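Local structure of hypothetical protein (Legionella pneumophila subsp. pneumophila, 4G2A) at residues Ala112-Tyr120 / Tyr159-Trp167; Ser170-Pro181 / Arg214-Pro225. The protein is of unknown function but, as a two-domain protein that carries a YARHG domain, has been put forward as a putative nutrient-binding protein. One frame throughout, in Å; residues are numbered along the deposited sequence.

Interaction 1: Ala112-Tyr120 / Tyr159-Trp167. With SO4 (sulfate ion), chain J.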
loop_
_atom_site.group_PDB
_atom_site.type_symbol
_atom_site.label_atom_id
_atom_site.label_comp_id
_atom_site.label_asym_id
_atom_site.label_seq_id
_atom_site.Cartn_x
_atom_site.Cartn_y
_atom_site.Cartn_z
ATOM N N ALA A 112 18.550 -13.449 10.874
ATOM C CA ALA A 112 17.766 -14.648 11.162
ATOM C C ALA A 112 16.338 -14.228 11.454
ATOM O O ALA A 112 16.145 -13.221 12.156
ATOM C CB ALA A 112 18.358 -15.394 12.336
ATOM N N PRO A 113 15.317 -14.925 10.899
ATOM C CA PRO A 113 13.922 -14.521 11.176
ATOM C C PRO A 113 13.546 -14.774 12.644
ATOM O O PRO A 113 14.209 -15.537 13.344
ATOM C CB PRO A 113 13.089 -15.387 10.218
ATOM C CG PRO A 113 14.063 -16.032 9.294
ATOM C CD PRO A 113 15.360 -16.117 10.028
ATOM N N ASP A 114 12.516 -14.067 13.118
ATOM C CA ASP A 114 11.971 -14.151 14.481
ATOM C C ASP A 114 10.476 -14.046 14.331
ATOM O O ASP A 114 9.885 -13.011 14.625
ATOM C CB ASP A 114 12.560 -13.044 15.383
ATOM C CG ASP A 114 12.469 -13.310 16.874
ATOM O OD1 ASP A 114 11.675 -14.191 17.279
ATOM O OD2 ASP A 114 13.169 -12.618 17.643
ATOM N N GLN A 115 9.879 -15.112 13.791
ATOM C CA GLN A 115 8.462 -15.198 13.430
ATOM C C GLN A 115 7.546 -14.966 14.601
ATOM O O GLN A 115 6.463 -14.397 14.412
ATOM C CB GLN A 115 8.155 -16.531 12.766
ATOM C CG GLN A 115 8.857 -16.651 11.418
ATOM C CD GLN A 115 10.061 -17.545 11.452
ATOM O OE1 GLN A 115 10.838 -17.556 12.407
ATOM N NE2 GLN A 115 10.259 -18.290 10.377
ATOM N N ASN A 116 8.001 -15.348 15.811
ATOM C CA ASN A 116 7.301 -15.146 17.085
ATOM C C ASN A 116 7.107 -13.654 17.363
ATOM O O ASN A 116 6.104 -13.288 17.969
ATOM C CB ASN A 116 8.075 -15.798 18.252
ATOM C CG ASN A 116 8.122 -17.322 18.286
ATOM O OD1 ASN A 116 7.308 -18.038 17.671
ATOM N ND2 ASN A 116 9.050 -17.860 19.080
ATOM N N LYS A 117 8.043 -12.795 16.882
ATOM C CA LYS A 117 7.993 -11.338 17.057
ATOM C C LYS A 117 7.598 -10.633 15.746
ATOM O O LYS A 117 7.655 -9.404 15.657
ATOM C CB LYS A 117 9.343 -10.791 17.584
ATOM C CG LYS A 117 9.840 -11.425 18.884
ATOM C CD LYS A 117 9.507 -10.575 20.074
ATOM C CE LYS A 117 9.988 -11.206 21.353
ATOM N NZ LYS A 117 10.317 -10.171 22.374
ATOM N N GLY A 118 7.174 -11.412 14.756
ATOM C CA GLY A 118 6.699 -10.890 13.482
ATOM C C GLY A 118 7.760 -10.615 12.447
ATOM O O GLY A 118 7.459 -10.003 11.418
ATOM N N LEU A 119 9.005 -11.067 12.685
ATOM C CA LEU A 119 10.068 -10.893 11.697
ATOM C C LEU A 119 10.113 -12.130 10.794
ATOM O O LEU A 119 10.416 -13.225 11.273
ATOM C CB LEU A 119 11.428 -10.622 12.377
ATOM C CG LEU A 119 12.638 -10.502 11.453
ATOM C CD1 LEU A 119 12.490 -9.332 10.505
ATOM C CD2 LEU A 119 13.917 -10.403 12.238
ATOM N N TYR A 120 9.772 -11.960 9.497
ATOM C CA TYR A 120 9.738 -13.051 8.519
ATOM C C TYR A 120 10.825 -12.946 7.441
ATOM O O TYR A 120 10.906 -13.818 6.576
ATOM C CB TYR A 120 8.358 -13.099 7.844
ATOM C CG TYR A 120 7.279 -13.616 8.764
ATOM C CD1 TYR A 120 7.055 -14.980 8.912
ATOM C CD2 TYR A 120 6.500 -12.742 9.513
ATOM C CE1 TYR A 120 6.091 -15.463 9.796
ATOM C CE2 TYR A 120 5.520 -13.212 10.380
ATOM C CZ TYR A 120 5.315 -14.573 10.515
ATOM O OH TYR A 120 4.347 -15.023 11.364
ATOM N N TYR A 159 3.119 -2.204 6.442
ATOM C CA TYR A 159 4.223 -1.769 7.293
ATOM C C TYR A 159 4.300 -2.695 8.503
ATOM O O TYR A 159 3.312 -2.808 9.224
ATOM C CB TYR A 159 4.047 -0.308 7.715
ATOM C CG TYR A 159 5.323 0.338 8.203
ATOM C CD1 TYR A 159 5.737 0.196 9.524
ATOM C CD2 TYR A 159 6.140 1.058 7.333
ATOM C CE1 TYR A 159 6.919 0.768 9.974
ATOM C CE2 TYR A 159 7.319 1.652 7.780
ATOM C CZ TYR A 159 7.695 1.518 9.107
ATOM O OH TYR A 159 8.851 2.103 9.567
ATOM N N VAL A 160 5.465 -3.366 8.714
ATOM C CA VAL A 160 5.674 -4.283 9.839
ATOM C C VAL A 160 5.951 -3.475 11.128
ATOM O O VAL A 160 6.928 -2.734 11.210
ATOM C CB VAL A 160 6.765 -5.342 9.570
ATOM C CG1 VAL A 160 6.999 -6.221 10.800
ATOM C CG2 VAL A 160 6.409 -6.197 8.348
ATOM N N LEU A 161 5.061 -3.651 12.127
ATOM C CA LEU A 161 5.072 -2.971 13.413
ATOM C C LEU A 161 5.225 -3.938 14.588
ATOM O O LEU A 161 5.664 -3.497 15.647
ATOM C CB LEU A 161 3.762 -2.171 13.576
ATOM C CG LEU A 161 3.590 -0.923 12.672
ATOM C CD1 LEU A 161 2.142 -0.419 12.687
ATOM C CD2 LEU A 161 4.533 0.192 13.070
ATOM N N LYS A 162 4.861 -5.234 14.419
ATOM C CA LYS A 162 4.909 -6.252 15.478
ATOM C C LYS A 162 6.335 -6.475 16.039
ATOM O O LYS A 162 6.494 -6.903 17.184
ATOM C CB LYS A 162 4.342 -7.595 14.981
ATOM C CG LYS A 162 2.823 -7.616 14.821
ATOM C CD LYS A 162 2.293 -9.049 14.683
ATOM C CE LYS A 162 0.956 -9.129 13.972
ATOM N NZ LYS A 162 0.482 -10.540 13.788
ATOM N N THR A 163 7.348 -6.204 15.204
ATOM C CA THR A 163 8.769 -6.353 15.488
ATOM C C THR A 163 9.218 -5.328 16.509
ATOM O O THR A 163 10.261 -5.516 17.129
ATOM C CB THR A 163 9.581 -6.270 14.199
ATOM O OG1 THR A 163 9.206 -5.092 13.473
ATOM C CG2 THR A 163 9.419 -7.510 13.328
ATOM N N GLY A 164 8.395 -4.303 16.741
ATOM C CA GLY A 164 8.635 -3.304 17.777
ATOM C C GLY A 164 8.813 -3.912 19.162
ATOM O O GLY A 164 9.421 -3.292 20.038
ATOM N N ALA A 165 8.324 -5.169 19.339
ATOM C CA ALA A 165 8.438 -6.018 20.532
ATOM C C ALA A 165 9.900 -6.438 20.797
ATOM O O ALA A 165 10.186 -6.971 21.862
ATOM C CB ALA A 165 7.573 -7.263 20.363
ATOM N N LEU A 166 10.812 -6.234 19.820
ATOM C CA LEU A 166 12.228 -6.546 19.999
ATOM C C LEU A 166 12.939 -5.437 20.825
ATOM O O LEU A 166 14.019 -5.667 21.375
ATOM C CB LEU A 166 12.926 -6.749 18.651
ATOM C CG LEU A 166 12.530 -7.998 17.866
ATOM C CD1 LEU A 166 12.915 -7.865 16.428
ATOM C CD2 LEU A 166 13.078 -9.282 18.492
ATOM N N TRP A 167 12.334 -4.238 20.891
ATOM C CA TRP A 167 12.867 -3.120 21.653
ATOM C C TRP A 167 12.365 -3.204 23.095
ATOM O O TRP A 167 11.344 -3.853 23.361
ATOM C CB TRP A 167 12.490 -1.789 20.992
ATOM C CG TRP A 167 13.102 -1.627 19.636
ATOM C CD1 TRP A 167 12.474 -1.769 18.440
ATOM C CD2 TRP A 167 14.479 -1.350 19.336
ATOM N NE1 TRP A 167 13.363 -1.561 17.407
ATOM C CE2 TRP A 167 14.599 -1.294 17.928
ATOM C CE3 TRP A 167 15.624 -1.104 20.123
ATOM C CZ2 TRP A 167 15.820 -1.038 17.286
ATOM C CZ3 TRP A 167 16.835 -0.861 19.485
ATOM C CH2 TRP A 167 16.929 -0.842 18.084
HETATM S S SO4 J . 11.153 -15.320 20.903
HETATM O O1 SO4 J . 11.342 -15.998 19.626
HETATM O O2 SO4 J . 9.740 -14.983 21.087
HETATM O O3 SO4 J . 11.576 -16.210 21.984
HETATM O O4 SO4 J . 11.956 -14.095 20.915
#
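Lys117 lays its aliphatic chain over one end of the 3-10 segment 162-166, with CD 3.8 Å from the methyl CB of Ala165 and CG 3.9 Å from CD2 of Leu166. The chain bends at CB-CG (chi2 -98°) and then runs on extended past CD, which carries the ammonium to the backbone: NZ gives a hydrogen bond of 3.2 Å to Ala165 O, arriving from above the carbonyl plane, 55° out of it, and not along a lone pair. CD2 of Leu166 rests in van der Waals contact against both the Lys117 CG methylene and the carboxylate of Asp114, whose OD2 lies 3.4 Å from that methyl.

Asp114 also organises its own loop, which links strands 102-110 and 123-131. Its carbonyl O accepts from Lys117 N and Leu119 N on opposite faces of the carbonyl plane, while its N bonds to Leu119 O; with Gly118 at positive phi, this is a G1 beta bulge. The bulge turns the bare CA of Gly118 to Lys162 CB, allowing an approach to 4.3 Å. Beside it, Thr163 sends its methyl CG2, not its hydroxyl, to the loop: CG2 is 3.6 Å from Gly118 C and 3.8 Å from CB of buried Leu119. Val160 CG1 approaches Gly118 O from strand 155-160, and Asp228 holds the N-H groups of Leu161 and Lys162 at the strand's end. Asn116 ND2 donates to O1 of a sulfate, probably from the crystallisation liquor, with Lys117 CE close to the same ion.

Interaction 2: Ser170-Pro181 / Arg214-Pro225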
loop_
_atom_site.group_PDB
_atom_site.type_symbol
_atom_site.label_atom_id
_atom_site.label_comp_id
_atom_site.label_asym_id
_atom_site.label_seq_id
_atom_site.Cartn_x
_atom_site.Cartn_y
_atom_site.Cartn_z
ATOM N N SER A 170 7.094 -2.816 26.533
ATOM C CA SER A 170 5.990 -3.302 25.703
ATOM C C SER A 170 5.697 -2.360 24.520
ATOM O O SER A 170 5.722 -2.789 23.347
ATOM C CB SER A 170 4.728 -3.498 26.549
ATOM O OG SER A 170 4.527 -2.461 27.502
ATOM N N SER A 171 5.479 -1.074 24.835
ATOM C CA SER A 171 5.099 -0.056 23.872
ATOM C C SER A 171 6.270 0.482 23.019
ATOM O O SER A 171 7.436 0.461 23.439
ATOM C CB SER A 171 4.364 1.094 24.571
ATOM O OG SER A 171 5.173 2.179 24.999
ATOM N N ILE A 172 5.921 0.943 21.797
ATOM C CA ILE A 172 6.818 1.628 20.868
ATOM C C ILE A 172 6.464 3.142 20.956
ATOM O O ILE A 172 6.732 3.900 20.032
ATOM C CB ILE A 172 6.834 1.054 19.400
ATOM C CG1 ILE A 172 5.458 1.093 18.708
ATOM C CG2 ILE A 172 7.452 -0.341 19.352
ATOM C CD1 ILE A 172 5.443 0.673 17.200
ATOM N N GLY A 173 5.860 3.549 22.079
ATOM C CA GLY A 173 5.474 4.925 22.368
ATOM C C GLY A 173 4.429 5.530 21.457
ATOM O O GLY A 173 3.439 4.873 21.118
ATOM N N HIS A 174 4.633 6.817 21.100
ATOM C CA HIS A 174 3.760 7.623 20.256
ATOM C C HIS A 174 3.937 7.271 18.783
ATOM O O HIS A 174 4.875 7.728 18.147
ATOM C CB HIS A 174 3.996 9.128 20.481
ATOM C CG HIS A 174 2.853 9.986 20.023
ATOM N ND1 HIS A 174 2.892 11.356 20.150
ATOM C CD2 HIS A 174 1.662 9.635 19.472
ATOM C CE1 HIS A 174 1.738 11.793 19.670
ATOM N NE2 HIS A 174 0.971 10.791 19.246
ATOM N N THR A 175 3.004 6.481 18.242
ATOM C CA THR A 175 3.013 5.981 16.876
ATOM C C THR A 175 2.108 6.811 15.979
ATOM O O THR A 175 0.884 6.818 16.145
ATOM C CB THR A 175 2.605 4.483 16.894
ATOM O OG1 THR A 175 3.364 3.832 17.923
ATOM C CG2 THR A 175 2.835 3.786 15.560
ATOM N N ARG A 176 2.711 7.505 15.022
ATOM C CA ARG A 176 1.941 8.272 14.050
ATOM C C ARG A 176 2.142 7.666 12.667
ATOM O O ARG A 176 3.276 7.563 12.195
ATOM C CB ARG A 176 2.294 9.760 14.083
ATOM C CG ARG A 176 1.528 10.487 15.170
ATOM C CD ARG A 176 2.405 11.306 16.084
ATOM N NE ARG A 176 3.747 10.744 16.196
ATOM C CZ ARG A 176 4.826 11.458 16.483
ATOM N NH1 ARG A 176 4.724 12.760 16.732
ATOM N NH2 ARG A 176 6.014 10.879 16.529
ATOM N N LEU A 177 1.035 7.203 12.048
ATOM C CA LEU A 177 1.046 6.565 10.734
ATOM C C LEU A 177 0.120 7.283 9.771
ATOM O O LEU A 177 -1.035 7.568 10.103
ATOM C CB LEU A 177 0.657 5.072 10.822
ATOM C CG LEU A 177 1.424 4.221 11.843
ATOM C CD1 LEU A 177 0.461 3.388 12.674
ATOM C CD2 LEU A 177 2.448 3.340 11.145
ATOM N N GLU A 178 0.613 7.548 8.565
ATOM C CA GLU A 178 -0.205 8.238 7.578
ATOM C C GLU A 178 -0.028 7.609 6.193
ATOM O O GLU A 178 1.095 7.545 5.686
ATOM C CB GLU A 178 0.150 9.737 7.569
ATOM C CG GLU A 178 -0.838 10.639 6.849
ATOM C CD GLU A 178 -0.453 12.109 6.823
ATOM O OE1 GLU A 178 0.751 12.411 6.656
ATOM O OE2 GLU A 178 -1.360 12.964 6.949
ATOM N N VAL A 179 -1.155 7.139 5.591
ATOM C CA VAL A 179 -1.182 6.596 4.225
ATOM C C VAL A 179 -1.916 7.611 3.327
ATOM O O VAL A 179 -3.027 8.038 3.653
ATOM C CB VAL A 179 -1.776 5.184 4.142
ATOM C CG1 VAL A 179 -1.909 4.740 2.678
ATOM C CG2 VAL A 179 -0.919 4.198 4.936
ATOM N N ILE A 180 -1.230 8.069 2.266
ATOM C CA ILE A 180 -1.678 9.116 1.328
ATOM C C ILE A 180 -1.582 8.579 -0.097
ATOM O O ILE A 180 -0.550 8.745 -0.744
ATOM C CB ILE A 180 -0.855 10.444 1.489
ATOM C CG1 ILE A 180 -0.691 10.826 2.957
ATOM C CG2 ILE A 180 -1.454 11.615 0.668
ATOM C CD1 ILE A 180 0.583 11.531 3.251
ATOM N N PRO A 181 -2.673 7.984 -0.618
ATOM C CA PRO A 181 -2.613 7.396 -1.971
ATOM C C PRO A 181 -2.388 8.403 -3.107
ATOM O O PRO A 181 -1.826 8.027 -4.138
ATOM C CB PRO A 181 -3.973 6.709 -2.110
ATOM C CG PRO A 181 -4.428 6.462 -0.703
ATOM C CD PRO A 181 -3.957 7.666 0.047
ATOM N N ARG A 214 -7.856 12.034 -0.060
ATOM C CA ARG A 214 -8.377 11.146 0.984
ATOM C C ARG A 214 -7.206 10.385 1.617
ATOM O O ARG A 214 -6.499 9.677 0.921
ATOM C CB ARG A 214 -9.449 10.204 0.421
ATOM C CG ARG A 214 -10.433 9.705 1.471
ATOM C CD ARG A 214 -11.145 8.437 1.019
ATOM N NE ARG A 214 -12.395 8.203 1.752
ATOM C CZ ARG A 214 -12.799 7.014 2.179
ATOM N NH1 ARG A 214 -12.059 5.935 1.963
ATOM N NH2 ARG A 214 -13.957 6.889 2.811
ATOM N N LYS A 215 -6.940 10.647 2.907
ATOM C CA LYS A 215 -5.821 10.117 3.707
ATOM C C LYS A 215 -6.326 9.213 4.811
ATOM O O LYS A 215 -7.441 9.415 5.297
ATOM C CB LYS A 215 -5.022 11.267 4.347
ATOM C CG LYS A 215 -4.278 12.154 3.373
ATOM C CD LYS A 215 -3.818 13.473 4.032
ATOM C CE LYS A 215 -4.821 14.590 3.913
ATOM N NZ LYS A 215 -4.932 15.098 2.517
ATOM N N TYR A 216 -5.493 8.236 5.221
ATOM C CA TYR A 216 -5.779 7.262 6.276
ATOM C C TYR A 216 -4.766 7.478 7.382
ATOM O O TYR A 216 -3.560 7.317 7.154
ATOM C CB TYR A 216 -5.737 5.835 5.705
ATOM C CG TYR A 216 -6.662 5.675 4.514
ATOM C CD1 TYR A 216 -8.029 5.458 4.691
ATOM C CD2 TYR A 216 -6.191 5.841 3.214
ATOM C CE1 TYR A 216 -8.899 5.375 3.600
ATOM C CE2 TYR A 216 -7.052 5.770 2.114
ATOM C CZ TYR A 216 -8.402 5.520 2.313
ATOM O OH TYR A 216 -9.240 5.395 1.243
ATOM N N ILE A 217 -5.248 7.933 8.556
ATOM C CA ILE A 217 -4.387 8.330 9.674
ATOM C C ILE A 217 -4.645 7.527 10.957
ATOM O O ILE A 217 -5.784 7.281 11.347
ATOM C CB ILE A 217 -4.563 9.871 9.938
ATOM C CG1 ILE A 217 -4.114 10.695 8.735
ATOM C CG2 ILE A 217 -3.822 10.369 11.177
ATOM C CD1 ILE A 217 -5.205 11.434 8.121
ATOM N N TRP A 218 -3.544 7.175 11.619
ATOM C CA TRP A 218 -3.449 6.564 12.943
ATOM C C TRP A 218 -2.599 7.486 13.816
ATOM O O TRP A 218 -1.610 8.038 13.322
ATOM C CB TRP A 218 -2.799 5.173 12.884
ATOM C CG TRP A 218 -3.555 4.091 12.179
ATOM C CD1 TRP A 218 -4.170 3.024 12.759
ATOM C CD2 TRP A 218 -3.578 3.846 10.760
ATOM N NE1 TRP A 218 -4.667 2.178 11.789
ATOM C CE2 TRP A 218 -4.287 2.640 10.554
ATOM C CE3 TRP A 218 -3.079 4.539 9.638
ATOM C CZ2 TRP A 218 -4.494 2.097 9.277
ATOM C CZ3 TRP A 218 -3.307 4.018 8.372
ATOM C CH2 TRP A 218 -4.010 2.810 8.201
ATOM N N ASP A 219 -2.995 7.688 15.084
ATOM C CA ASP A 219 -2.261 8.501 16.062
ATOM C C ASP A 219 -2.432 7.819 17.417
ATOM O O ASP A 219 -3.415 8.046 18.122
ATOM C CB ASP A 219 -2.753 9.952 16.056
ATOM C CG ASP A 219 -1.903 10.920 16.864
ATOM O OD1 ASP A 219 -1.038 10.452 17.653
ATOM O OD2 ASP A 219 -2.106 12.146 16.721
ATOM N N LEU A 220 -1.488 6.918 17.738
ATOM C CA LEU A 220 -1.532 6.034 18.907
ATOM C C LEU A 220 -0.429 6.348 19.924
ATOM O O LEU A 220 0.724 6.536 19.556
ATOM C CB LEU A 220 -1.433 4.566 18.412
ATOM C CG LEU A 220 -2.161 4.268 17.062
ATOM C CD1 LEU A 220 -1.466 3.173 16.271
ATOM C CD2 LEU A 220 -3.644 4.003 17.259
ATOM N N ARG A 221 -0.806 6.407 21.203
ATOM C CA ARG A 221 0.075 6.711 22.330
ATOM C C ARG A 221 0.185 5.460 23.163
ATOM O O ARG A 221 -0.784 4.711 23.219
ATOM C CB ARG A 221 -0.447 7.914 23.146
ATOM C CG ARG A 221 -0.758 9.164 22.296
ATOM C CD ARG A 221 -0.878 10.427 23.127
ATOM N NE ARG A 221 0.429 10.982 23.483
ATOM C CZ ARG A 221 0.851 12.198 23.146
ATOM N NH1 ARG A 221 0.069 13.011 22.443
ATOM N NH2 ARG A 221 2.056 12.616 23.521
ATOM N N HIS A 222 1.392 5.173 23.721
ATOM C CA HIS A 222 1.720 3.960 24.475
ATOM C C HIS A 222 1.383 2.712 23.690
ATOM O O HIS A 222 0.992 1.696 24.278
ATOM C CB HIS A 222 1.013 3.930 25.835
ATOM C CG HIS A 222 1.750 4.706 26.854
ATOM N ND1 HIS A 222 2.919 4.224 27.407
ATOM C CD2 HIS A 222 1.500 5.946 27.343
ATOM C CE1 HIS A 222 3.325 5.165 28.248
ATOM N NE2 HIS A 222 2.502 6.224 28.239
ATOM N N PHE A 223 1.576 2.778 22.362
ATOM C CA PHE A 223 1.208 1.720 21.440
ATOM C C PHE A 223 1.975 0.423 21.661
ATOM O O PHE A 223 3.185 0.379 21.462
ATOM C CB PHE A 223 1.367 2.189 19.983
ATOM C CG PHE A 223 0.908 1.214 18.911
ATOM C CD1 PHE A 223 -0.353 0.632 18.967
ATOM C CD2 PHE A 223 1.707 0.943 17.808
ATOM C CE1 PHE A 223 -0.787 -0.231 17.960
ATOM C CE2 PHE A 223 1.271 0.085 16.801
ATOM C CZ PHE A 223 0.026 -0.497 16.885
ATOM N N GLN A 224 1.244 -0.623 22.081
ATOM C CA GLN A 224 1.722 -1.993 22.221
ATOM C C GLN A 224 1.512 -2.612 20.840
ATOM O O GLN A 224 0.361 -2.841 20.466
ATOM C CB GLN A 224 0.968 -2.748 23.339
ATOM C CG GLN A 224 1.427 -2.394 24.757
ATOM C CD GLN A 224 0.675 -3.136 25.846
ATOM O OE1 GLN A 224 1.268 -3.774 26.729
ATOM N NE2 GLN A 224 -0.647 -3.035 25.844
ATOM N N PRO A 225 2.561 -2.761 19.997
ATOM C CA PRO A 225 2.318 -3.246 18.627
ATOM C C PRO A 225 1.961 -4.737 18.579
ATOM O O PRO A 225 2.839 -5.615 18.616
ATOM C CB PRO A 225 3.621 -2.916 17.910
ATOM C CG PRO A 225 4.661 -2.979 18.988
ATOM C CD PRO A 225 4.001 -2.515 20.240
#
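His174 reaches across to Asp219 with NE2, giving a hydrogen bond of 2.6 Å to OD1. OD1 meets the ring at its edge, with ring and carboxylate planes 19° apart, which fixes the rotation of the imidazole. His174 CG stands anti to the backbone N (chi1 -160°), which brings the ring toward strand 215-220. One face receives the guanidinium of Arg221, stacked with centres 3.9 Å apart and planes at 25°; CD of Arg176 lies over the opposite face, toward the rim. Arg221 makes a salt bridge to a sulfate, while the Arg176 guanidinium is tied to Glu26 O.

The other side of the sheet is mostly apolar. Leu177 CD1 sits 3.7 Å from Trp218 CB and near Leu220 CD1, and Val179 CG2 approaches Trp218 CZ3. Phe223 is sandwiched between Leu220 CD1, over its ring centre, and Pro225 CA, with Ile172 CD1 at its edge. Thr175 OG1 lies 3.3 Å from Phe223 CB but bonds to Glu26, and Trp218 NE1 to Pro202 O.

Between the two faces, paired backbone bonds join Thr175 to Leu220, Leu177 to Trp218 and Val179 to Tyr216; beyond them, Ile172 N donates to Phe223 O and Phe223 N to Gly173 O, and Ser171 OG accepts from Gly173 N in an ST turn. With axes 4.8 Å apart, this is an antiparallel beta ladder, extended beyond strand 174-180 by strand 21-33, which runs parallel to it.

How the interactions relate
Both contacts are partly buried, yet they join different kinds of element. Interaction 1 fastens an irregular loop to a 3-10 turn through one lysine-to-carbonyl bond and a few methyl contacts, burying 351 Å². Interaction 2 is a regular strand pair, with 1087 Å² buried, whose backbone ladder separates a mainly polar, partly exposed face from a mostly apolar one. The two are in series along the chain: strand 155-160 and the turn after it lead on to strand 174-180. Their centres lie about 17 Å apart, but they touch where Leu161 and the 3-10 segment pack on Pro225 and Ile172: Leu161 O lies 3.1 Å from Pro225 CB, and Gly164 CA 3.6 Å from Ile172 CG2.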